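Local coordinates for protein tubulin-specific chaperone, putative (Trypanosoma brucei, PDB 4B6M) that probably binds alpha-tubulin and microtubule plus ends, acting as a tubulin chaperone, of which this chain is the CAP-Gly domain, at residues V40-D43 with E44-K48; D50-K54 with G55-F59; Q73-V76 with G77-P81. All blocks are in the same frame, centred on the assembly; numbering follows the deposited sequence.

Interaction 1: V40-D43 with E44-K48. With FMT (formic acid), chain C.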
# COMPACT_ATOMS: atom_id res chain seq x y z
N VAL A 40 1.18 -0.08 0.93
CA VAL A 40 0.88 1.08 0.07
C VAL A 40 0.67 2.32 0.92
O VAL A 40 0.01 2.27 1.96
CB VAL A 40 -0.39 0.82 -0.79
CG1 VAL A 40 -0.78 2.08 -1.55
CG2 VAL A 40 -0.16 -0.32 -1.76
N GLU A 41 1.24 3.45 0.47
CA GLU A 41 0.87 4.73 1.03
C GLU A 41 -0.07 5.42 0.07
O GLU A 41 0.29 5.76 -1.08
CB GLU A 41 2.11 5.60 1.27
CG GLU A 41 1.74 6.96 1.81
CD GLU A 41 2.96 7.82 2.08
OE1 GLU A 41 4.10 7.35 1.88
OE2 GLU A 41 2.75 8.98 2.47
N PHE A 42 -1.30 5.64 0.52
CA PHE A 42 -2.30 6.29 -0.30
C PHE A 42 -2.13 7.79 -0.33
O PHE A 42 -1.56 8.39 0.59
CB PHE A 42 -3.70 5.90 0.18
CG PHE A 42 -3.97 4.43 0.07
CD1 PHE A 42 -4.23 3.88 -1.18
CD2 PHE A 42 -3.91 3.59 1.18
CE1 PHE A 42 -4.44 2.53 -1.33
CE2 PHE A 42 -4.15 2.23 1.04
CZ PHE A 42 -4.41 1.69 -0.22
N ASP A 43 -2.61 8.40 -1.42
CA ASP A 43 -2.58 9.83 -1.55
C ASP A 43 -3.57 10.50 -0.60
O ASP A 43 -3.28 11.59 -0.07
CB ASP A 43 -2.91 10.24 -2.97
CG ASP A 43 -1.81 9.90 -3.96
OD1 ASP A 43 -0.80 9.26 -3.60
OD2 ASP A 43 -1.98 10.26 -5.14
N GLU A 44 -4.70 9.84 -0.38
CA GLU A 44 -5.82 10.31 0.43
C GLU A 44 -5.94 9.40 1.65
O GLU A 44 -5.42 8.28 1.64
CB GLU A 44 -7.09 10.31 -0.42
CG GLU A 44 -6.87 11.17 -1.67
CD GLU A 44 -8.12 11.61 -2.43
OE1 GLU A 44 -9.24 11.50 -1.90
OE2 GLU A 44 -7.95 12.13 -3.55
N PRO A 45 -6.61 9.88 2.70
CA PRO A 45 -6.61 9.08 3.93
C PRO A 45 -7.65 7.94 3.90
O PRO A 45 -8.59 7.89 4.71
CB PRO A 45 -6.85 10.12 5.03
CG PRO A 45 -7.56 11.23 4.32
CD PRO A 45 -6.96 11.28 2.95
N VAL A 46 -7.41 7.00 2.98
CA VAL A 46 -8.29 5.87 2.70
C VAL A 46 -7.65 4.52 3.09
O VAL A 46 -8.17 3.45 2.77
CB VAL A 46 -8.75 5.85 1.21
CG1 VAL A 46 -9.69 7.04 0.92
CG2 VAL A 46 -7.56 5.75 0.24
N GLY A 47 -6.49 4.58 3.73
CA GLY A 47 -5.85 3.34 4.16
C GLY A 47 -6.48 2.84 5.45
O GLY A 47 -6.81 3.63 6.32
N LYS A 48 -6.58 1.52 5.61
CA LYS A 48 -6.98 0.92 6.86
C LYS A 48 -6.02 1.19 8.03
O LYS A 48 -6.41 1.04 9.18
CB LYS A 48 -7.07 -0.61 6.68
CG LYS A 48 -8.21 -1.04 5.79
CD LYS A 48 -9.53 -0.76 6.49
CE LYS A 48 -10.70 -1.11 5.61
NZ LYS A 48 -10.87 -2.59 5.49
C FMT C . -5.92 -1.26 3.05
O1 FMT C . -6.42 -1.98 2.17
O2 FMT C . -6.03 -0.06 3.13

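Interaction 2: D50-K54 with G55-F59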
# COMPACT_ATOMS: atom_id res chain seq x y z
N ASP A 50 -1.58 2.54 9.19
CA ASP A 50 -0.53 3.55 9.24
C ASP A 50 0.83 2.92 8.95
O ASP A 50 1.85 3.47 9.36
CB ASP A 50 -0.53 4.20 10.63
CG ASP A 50 -0.16 3.22 11.75
OD1 ASP A 50 -0.01 2.02 11.48
OD2 ASP A 50 0.00 3.69 12.90
N GLY A 51 0.86 1.79 8.27
CA GLY A 51 2.16 1.15 7.96
C GLY A 51 2.74 0.26 9.04
O GLY A 51 3.86 -0.28 8.90
N THR A 52 1.97 0.04 10.09
CA THR A 52 2.38 -0.85 11.18
C THR A 52 1.52 -2.11 11.23
O THR A 52 0.41 -2.14 10.67
CB THR A 52 2.30 -0.15 12.54
OG1 THR A 52 0.93 0.08 12.89
CG2 THR A 52 3.04 1.17 12.53
N VAL A 53 2.03 -3.14 11.92
CA VAL A 53 1.30 -4.38 12.21
C VAL A 53 1.39 -4.68 13.71
O VAL A 53 2.49 -4.90 14.24
CB VAL A 53 1.84 -5.61 11.44
CG1 VAL A 53 0.99 -6.83 11.80
CG2 VAL A 53 1.79 -5.35 9.93
N LYS A 54 0.24 -4.68 14.38
CA LYS A 54 0.17 -4.76 15.86
C LYS A 54 1.21 -3.87 16.56
O LYS A 54 1.83 -4.26 17.57
CB LYS A 54 0.27 -6.21 16.32
CG LYS A 54 -1.04 -6.97 16.20
CD LYS A 54 -0.85 -8.44 16.52
CE LYS A 54 -0.31 -9.19 15.32
NZ LYS A 54 -1.31 -9.29 14.22
N GLY A 55 1.36 -2.66 16.03
CA GLY A 55 2.30 -1.67 16.54
C GLY A 55 3.67 -1.63 15.91
O GLY A 55 4.35 -0.62 15.95
N THR A 56 4.10 -2.75 15.33
CA THR A 56 5.45 -2.82 14.76
C THR A 56 5.49 -2.20 13.36
O THR A 56 4.73 -2.59 12.47
CB THR A 56 5.99 -4.27 14.76
OG1 THR A 56 6.00 -4.77 16.12
CG2 THR A 56 7.36 -4.32 14.16
N ARG A 57 6.36 -1.21 13.18
CA ARG A 57 6.41 -0.49 11.90
C ARG A 57 7.02 -1.38 10.83
O ARG A 57 8.00 -2.10 11.09
CB ARG A 57 7.16 0.84 12.01
CG ARG A 57 7.11 1.64 10.72
CD ARG A 57 7.15 3.14 10.93
NE ARG A 57 6.04 3.65 11.74
CZ ARG A 57 4.81 3.90 11.28
NH1 ARG A 57 4.51 3.67 10.00
NH2 ARG A 57 3.88 4.38 12.10
N VAL A 58 6.41 -1.35 9.66
CA VAL A 58 6.97 -2.03 8.49
C VAL A 58 7.50 -0.99 7.51
O VAL A 58 8.63 -1.12 7.02
CB VAL A 58 5.97 -2.99 7.81
CG1 VAL A 58 6.61 -3.63 6.57
CG2 VAL A 58 5.54 -4.08 8.78
N PHE A 59 6.70 0.02 7.22
CA PHE A 59 7.11 1.15 6.40
C PHE A 59 6.66 2.46 7.00
O PHE A 59 5.63 2.54 7.70
CB PHE A 59 6.66 0.98 4.93
CG PHE A 59 5.16 1.01 4.72
CD1 PHE A 59 4.43 -0.17 4.82
CD2 PHE A 59 4.50 2.20 4.38
CE1 PHE A 59 3.05 -0.17 4.62
CE2 PHE A 59 3.11 2.21 4.17
CZ PHE A 59 2.40 1.02 4.29
O HOH W 1 -0.67 -1.72 14.34
O HOH W 2 4.09 -5.51 17.65

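Interaction 3: Q73-V76 with G77-P81. With FMT (formic acid), chain E; FMT (formic acid), chain F.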
# COMPACT_ATOMS: atom_id res chain seq x y z
N GLN A 73 -4.77 -7.15 -5.36
CA GLN A 73 -5.51 -5.91 -5.12
C GLN A 73 -4.85 -4.68 -5.65
O GLN A 73 -5.42 -3.58 -5.64
CB GLN A 73 -5.68 -5.69 -3.65
CG GLN A 73 -6.62 -6.66 -3.04
CD GLN A 73 -6.67 -6.40 -1.60
OE1 GLN A 73 -5.67 -6.57 -0.92
NE2 GLN A 73 -7.82 -5.93 -1.11
N VAL A 74 -3.63 -4.85 -6.15
CA VAL A 74 -2.78 -3.72 -6.56
C VAL A 74 -2.57 -3.72 -8.07
O VAL A 74 -1.96 -4.64 -8.64
CB VAL A 74 -1.42 -3.78 -5.82
CG1 VAL A 74 -0.53 -2.60 -6.18
CG2 VAL A 74 -1.68 -3.83 -4.33
N GLU A 75 -3.07 -2.66 -8.71
CA GLU A 75 -2.79 -2.44 -10.12
C GLU A 75 -1.68 -1.40 -10.28
O GLU A 75 -1.89 -0.22 -10.01
CB GLU A 75 -4.05 -1.98 -10.87
CG GLU A 75 -3.79 -1.62 -12.33
CD GLU A 75 -5.00 -1.02 -13.03
OE1 GLU A 75 -6.13 -1.19 -12.57
OE2 GLU A 75 -4.80 -0.37 -14.08
N VAL A 76 -0.50 -1.85 -10.70
CA VAL A 76 0.62 -0.95 -11.00
C VAL A 76 0.35 -0.26 -12.35
O VAL A 76 -0.08 -0.90 -13.32
CB VAL A 76 1.98 -1.67 -10.98
CG1 VAL A 76 3.10 -0.79 -11.51
CG2 VAL A 76 2.31 -2.14 -9.56
N GLY A 77 0.58 1.04 -12.40
CA GLY A 77 0.41 1.77 -13.65
C GLY A 77 0.98 3.16 -13.56
O GLY A 77 1.57 3.55 -12.55
N ASP A 78 0.81 3.91 -14.63
CA ASP A 78 1.27 5.30 -14.65
C ASP A 78 0.14 6.17 -14.10
O ASP A 78 -0.77 6.57 -14.82
CB ASP A 78 1.67 5.71 -16.08
CG ASP A 78 2.43 7.02 -16.12
OD1 ASP A 78 2.72 7.60 -15.04
OD2 ASP A 78 2.76 7.48 -17.25
N PHE A 79 0.18 6.38 -12.78
CA PHE A 79 -0.91 7.06 -12.07
C PHE A 79 -0.33 8.20 -11.25
O PHE A 79 -0.31 8.13 -10.01
CB PHE A 79 -1.70 6.12 -11.15
CG PHE A 79 -2.31 4.93 -11.84
CD1 PHE A 79 -3.40 5.09 -12.69
CD2 PHE A 79 -1.81 3.64 -11.62
CE1 PHE A 79 -3.98 3.98 -13.30
CE2 PHE A 79 -2.38 2.54 -12.24
CZ PHE A 79 -3.46 2.72 -13.09
N PRO A 80 0.17 9.24 -11.93
CA PRO A 80 0.69 10.38 -11.16
C PRO A 80 -0.44 11.16 -10.49
O PRO A 80 -1.58 11.14 -10.96
CB PRO A 80 1.38 11.23 -12.22
CG PRO A 80 0.66 10.91 -13.49
CD PRO A 80 0.31 9.45 -13.39
N PRO A 81 -0.15 11.83 -9.37
CA PRO A 81 -1.18 12.72 -8.83
C PRO A 81 -1.64 13.72 -9.90
O PRO A 81 -0.83 14.22 -10.69
CB PRO A 81 -0.46 13.46 -7.70
CG PRO A 81 0.72 12.62 -7.35
CD PRO A 81 1.08 11.81 -8.56
C FMT E . -0.09 -4.55 -12.44
O1 FMT E . -0.11 -4.63 -11.19
O2 FMT E . -0.99 -4.05 -13.16
C FMT F . -6.69 -6.59 1.86
O1 FMT F . -5.82 -7.30 1.31
O2 FMT F . -7.64 -6.02 1.26

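Interaction 1: V40-D43 with E44-K48
Phe42 ends strand 36-42, and the chain turns back so that Val46 and Gly47 come to lie against its side chain. The return runs through an inverse gamma turn centred on Pro45, closed by the bond from Val46 N to Glu44 O (2.7 Å). No regular strand forms in 44-48. CB of Phe42 is directed at the returning loop, and CG, anti to the carbonyl carbon (chi1 -62°), brings the ring up to Val46 and Gly47. Phe42 CB lies 3.3 Å from Glu44 O. The ring is met by CG2 of Val46, 3.8 Å from Phe42 CG, and by the backbone of Gly47, whose CA is 3.6 Å from Phe42 CD2. The Val46 and Phe42 side chains cross at about a right angle. Val40 CG1 lies over one face of the ring, near its rim. Lys48 N gives a nearly straight bond (173°) to O2 of a formic acid, probably from the crystallisation liquor, 3.0 Å away. Arg19 also bonds this molecule. Asp43 turns its carboxylate away from the loop to a salt bridge with Arg11. This local contact is an aromatic strand end packed against the following loop, on the five-stranded antiparallel sheet of a CAP-Gly domain.

Interaction 2: D50-K54 with G55-F59
Arg57 reaches back across the hairpin to Asp50, and its NH1 donates to Asp50 O at 2.7 Å. This donor lies in the plane of the carbonyl. The same NH1 also donates to Phe59 O (2.8 Å), which sits in the guanidinium plane. Thr52 CG2 rests over one face of that group, 3.3 Å from Arg57 NH2. The arginine gets there with CG anti to the backbone N (chi1 -175°) and a bend at chi3. Gly51 packs its CA over the face of the Phe59 ring, 3.8 Å from the centroid. Its carbonyl takes Val58 N at 2.9 Å and, more weakly, Phe59 N. Beyond these, Val53 and Thr56 form the hydrogen-bonded antiparallel pair that closes a type I' turn through Lys54 and Gly55. Asp50 OD1 makes an Asx turn with Thr52 N and also takes Thr52 OG1 (2.6 Å) on its syn lone pair. One water joins Thr52 OG1 to Gly55 N. Outside the hairpin, Phe68 meets the Phe59 ring edge-to-face. NH1 of Arg57 is thus gripped by two backbone carbonyls. The Asp50 carboxylate, near Arg57 but beyond salt-bridge range, probably adds some electrostatic attraction.

Interaction 3: Q73-V76 with G77-P81
Glu75 and Phe79 meet at the end of strand 74-76, where the chain leaves the sheet. The glutamate is fully extended, with CG anti to the backbone N and the chain straight beyond it. This carries its carboxylate out beside the aromatic ring. OE2 approaches the ring at its edge and in its plane, 3.5 Å from Phe79 CZ. The two side chains cross at about a right angle, and the carboxylate and ring planes are 75° apart. The oxygen therefore faces the hydrogen-bearing rim, an approach that is probably mildly attractive.

Phe79 has its CG anti to the carbonyl carbon (chi1 -58°), which turns the ring back toward the strand end. Its CE2 comes within 3.6 Å of Glu75 O and 3.9 Å of Val76 C. Gly77 lies between them, and with no side chain of its own it lets Phe79 CE2 come close to the backbone. Strand 74-76 is an outermost strand of the five-stranded antiparallel sheet of the CAP-Gly domain. It pairs with strand 11-14, and Phe79 also packs on Leu13 of that strand. Arg11 donates to Phe79 O and so ties the tail to the same strand.

The CB of Val76 leads away from the tail, and its side chain touches Ile6 and Asp10 instead. The backbone N of Val76 donates almost straight (174°) to O1 of a formic acid, probably from the crystallisation liquor, at 2.8 Å.

Overall arrangement
Interactions 1 and 2 follow each other in the chain, and their centres are about 14 Å apart. They touch where Val40 O of strand 36-42 lies 3.6 Å from Phe59 CZ, so Phe59, just beyond the hairpin strands, packs against the strand that leads into the loop 44-48. Interactions 1 and 3 both reach the five-stranded sheet, with centres about 13 Å apart. Asp43 OD2 comes within 4.2 Å of Pro81 CG, and Arg11 serves both, pairing with Asp43 and donating to Phe79 O. Interactions 2 and 3 lie on opposite sides of the chain's centre. Their centres are about 23 Å apart and their nearest atoms about 11 Å.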